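PDB 3JTX: aminotransferase from Neisseria meningitidis Z2491, which probably catalyses pyridoxal phosphate-dependent transfer of amino groups between amino acids and keto acids, as a class I and II aminotransferase. Local coordinates for residues P126-Y130 against L359-T363. Residues are numbered along the deposited sequence; the frame is centred on the assembly and turned at random. Where two conformers were deposited one is given.
Sequences PNPFY and LARDT
The carboxamide of Asn127 lies alongside the backbone of Arg361 and pairs with it through both of its polar atoms. Asn127 OD1 accepts a hydrogen bond from Arg361 N at 3.0 Å, in the carbonyl plane on a lone pair, while Asn127 ND2 gives to Arg361 O at 2.7 Å in a nearly straight bond (169°). With CG anti to the backbone N (chi1 -165°), the amide is carried across to the loop, where it meets the N-H and C=O of one residue much as a main-chain partner would. Ala360 CB sits 3.4 Å from Asn127 OD1, and the side chain of Thr363 comes from the opposite direction to that of Asn127, bringing CG2 near Asn127 ND2. A third bond, Phe129 N to Leu359 O at 2.8 Å, follows the cis peptide before Pro128, whose CB packs 4.1 Å from Leu359 CB. The Phe129 ring turns its edge to the loop, CE1 lying 3.7 Å from Arg361 N, and meets Phe146 on strand 143-148. Beyond the contact, Asn148 OD1 also accepts from Asn127 ND2, and Arg361 is salt-bridged to Glu134. The contact thus joins the C-terminal end of a strand of the mixed seven-stranded sheet, consistent with the large domain of fold type I PLP enzymes, to the loop between strands 354-355 and 372-376. Two bonds from one planar amide fix its rotation, and the second acceptor at ND2 implies that both amide hydrogens are used, leaving this buried group well satisfied.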
loop_
_atom_site.group_PDB
_atom_site.type_symbol
_atom_site.label_atom_id
_atom_site.label_comp_id
_atom_site.label_asym_id
_atom_site.label_seq_id
_atom_site.Cartn_x
_atom_site.Cartn_y
_atom_site.Cartn_z
ATOM N N PRO A 126 1.321 21.794 -10.018
ATOM C CA PRO A 126 1.008 22.378 -11.315
ATOM C C PRO A 126 -0.505 22.391 -11.535
ATOM O O PRO A 126 -1.246 21.677 -10.828
ATOM C CB PRO A 126 1.695 21.424 -12.298
ATOM C CG PRO A 126 1.707 20.122 -11.570
ATOM C CD PRO A 126 2.005 20.498 -10.162
ATOM N N ASN A 127 -0.945 23.213 -12.487
ATOM C CA ASN A 127 -2.357 23.304 -12.869
ATOM C C ASN A 127 -2.421 23.552 -14.377
ATOM O O ASN A 127 -1.970 24.607 -14.834
ATOM C CB ASN A 127 -3.031 24.424 -12.104
ATOM C CG ASN A 127 -4.547 24.370 -12.168
ATOM O OD1 ASN A 127 -5.155 23.297 -12.265
ATOM N ND2 ASN A 127 -5.178 25.554 -12.062
ATOM N N PRO A 128 -2.951 22.578 -15.160
ATOM C CA PRO A 128 -3.605 21.313 -14.785
ATOM C C PRO A 128 -2.763 20.369 -13.921
ATOM O O PRO A 128 -1.521 20.365 -14.012
ATOM C CB PRO A 128 -3.924 20.655 -16.140
ATOM C CG PRO A 128 -3.964 21.752 -17.104
ATOM C CD PRO A 128 -2.917 22.740 -16.623
ATOM N N PHE A 129 -3.452 19.573 -13.097
ATOM C CA PHE A 129 -2.800 18.729 -12.093
ATOM C C PHE A 129 -3.171 17.255 -12.246
ATOM O O PHE A 129 -4.103 16.903 -12.961
ATOM C CB PHE A 129 -3.141 19.230 -10.674
ATOM C CG PHE A 129 -4.604 19.151 -10.313
ATOM C CD1 PHE A 129 -5.478 20.178 -10.654
ATOM C CD2 PHE A 129 -5.102 18.067 -9.599
ATOM C CE1 PHE A 129 -6.822 20.110 -10.325
ATOM C CE2 PHE A 129 -6.444 17.999 -9.249
ATOM C CZ PHE A 129 -7.309 19.020 -9.622
ATOM N N TYR A 130 -2.411 16.400 -11.572
ATOM C CA TYR A 130 -2.735 14.982 -11.446
ATOM C C TYR A 130 -3.468 14.799 -10.135
ATOM O O TYR A 130 -3.012 15.263 -9.083
ATOM C CB TYR A 130 -1.458 14.131 -11.482
ATOM C CG TYR A 130 -1.633 12.629 -11.359
ATOM C CD1 TYR A 130 -2.394 11.907 -12.273
ATOM C CD2 TYR A 130 -0.969 11.918 -10.361
ATOM C CE1 TYR A 130 -2.504 10.504 -12.174
ATOM C CE2 TYR A 130 -1.079 10.517 -10.253
ATOM C CZ TYR A 130 -1.845 9.821 -11.149
ATOM O OH TYR A 130 -1.948 8.436 -11.014
ATOM N N LEU A 359 -9.213 18.502 -15.742
ATOM C CA LEU A 359 -7.896 18.219 -15.154
ATOM C C LEU A 359 -7.325 19.413 -14.388
ATOM O O LEU A 359 -6.160 19.387 -13.956
ATOM C CB LEU A 359 -6.896 17.821 -16.265
ATOM C CG LEU A 359 -7.261 16.582 -17.085
ATOM C CD1 LEU A 359 -6.247 16.340 -18.212
ATOM C CD2 LEU A 359 -7.322 15.389 -16.151
ATOM N N ALA A 360 -8.135 20.465 -14.235
ATOM C CA ALA A 360 -7.654 21.719 -13.685
ATOM C C ALA A 360 -8.636 22.334 -12.693
ATOM O O ALA A 360 -9.836 22.034 -12.705
ATOM C CB ALA A 360 -7.384 22.694 -14.810
ATOM N N ARG A 361 -8.094 23.185 -11.825
ATOM C CA ARG A 361 -8.893 24.068 -11.000
ATOM C C ARG A 361 -8.827 25.522 -11.485
ATOM O O ARG A 361 -7.833 25.980 -12.024
ATOM C CB ARG A 361 -8.455 24.003 -9.535
ATOM C CG ARG A 361 -9.607 24.411 -8.641
ATOM C CD ARG A 361 -9.283 24.467 -7.235
ATOM N NE ARG A 361 -9.187 23.161 -6.586
ATOM C CZ ARG A 361 -8.944 23.038 -5.288
ATOM N NH1 ARG A 361 -8.790 24.135 -4.549
ATOM N NH2 ARG A 361 -8.843 21.844 -4.726
ATOM N N ASP A 362 -9.942 26.211 -11.299
ATOM C CA ASP A 362 -10.012 27.658 -11.564
ATOM C C ASP A 362 -9.173 28.507 -10.580
ATOM O O ASP A 362 -9.069 28.232 -9.390
ATOM C CB ASP A 362 -11.471 28.130 -11.597
ATOM C CG ASP A 362 -11.803 28.900 -12.861
ATOM O OD1 ASP A 362 -11.154 29.936 -13.146
ATOM O OD2 ASP A 362 -12.717 28.453 -13.579
ATOM N N THR A 363 -8.529 29.548 -11.121
ATOM C CA THR A 363 -7.674 30.429 -10.324
ATOM C C THR A 363 -7.934 31.900 -10.645
ATOM O O THR A 363 -8.700 32.219 -11.559
ATOM C CB THR A 363 -6.163 30.155 -10.572
ATOM O OG1 THR A 363 -5.776 30.658 -11.869
ATOM C CG2 THR A 363 -5.852 28.648 -10.466
#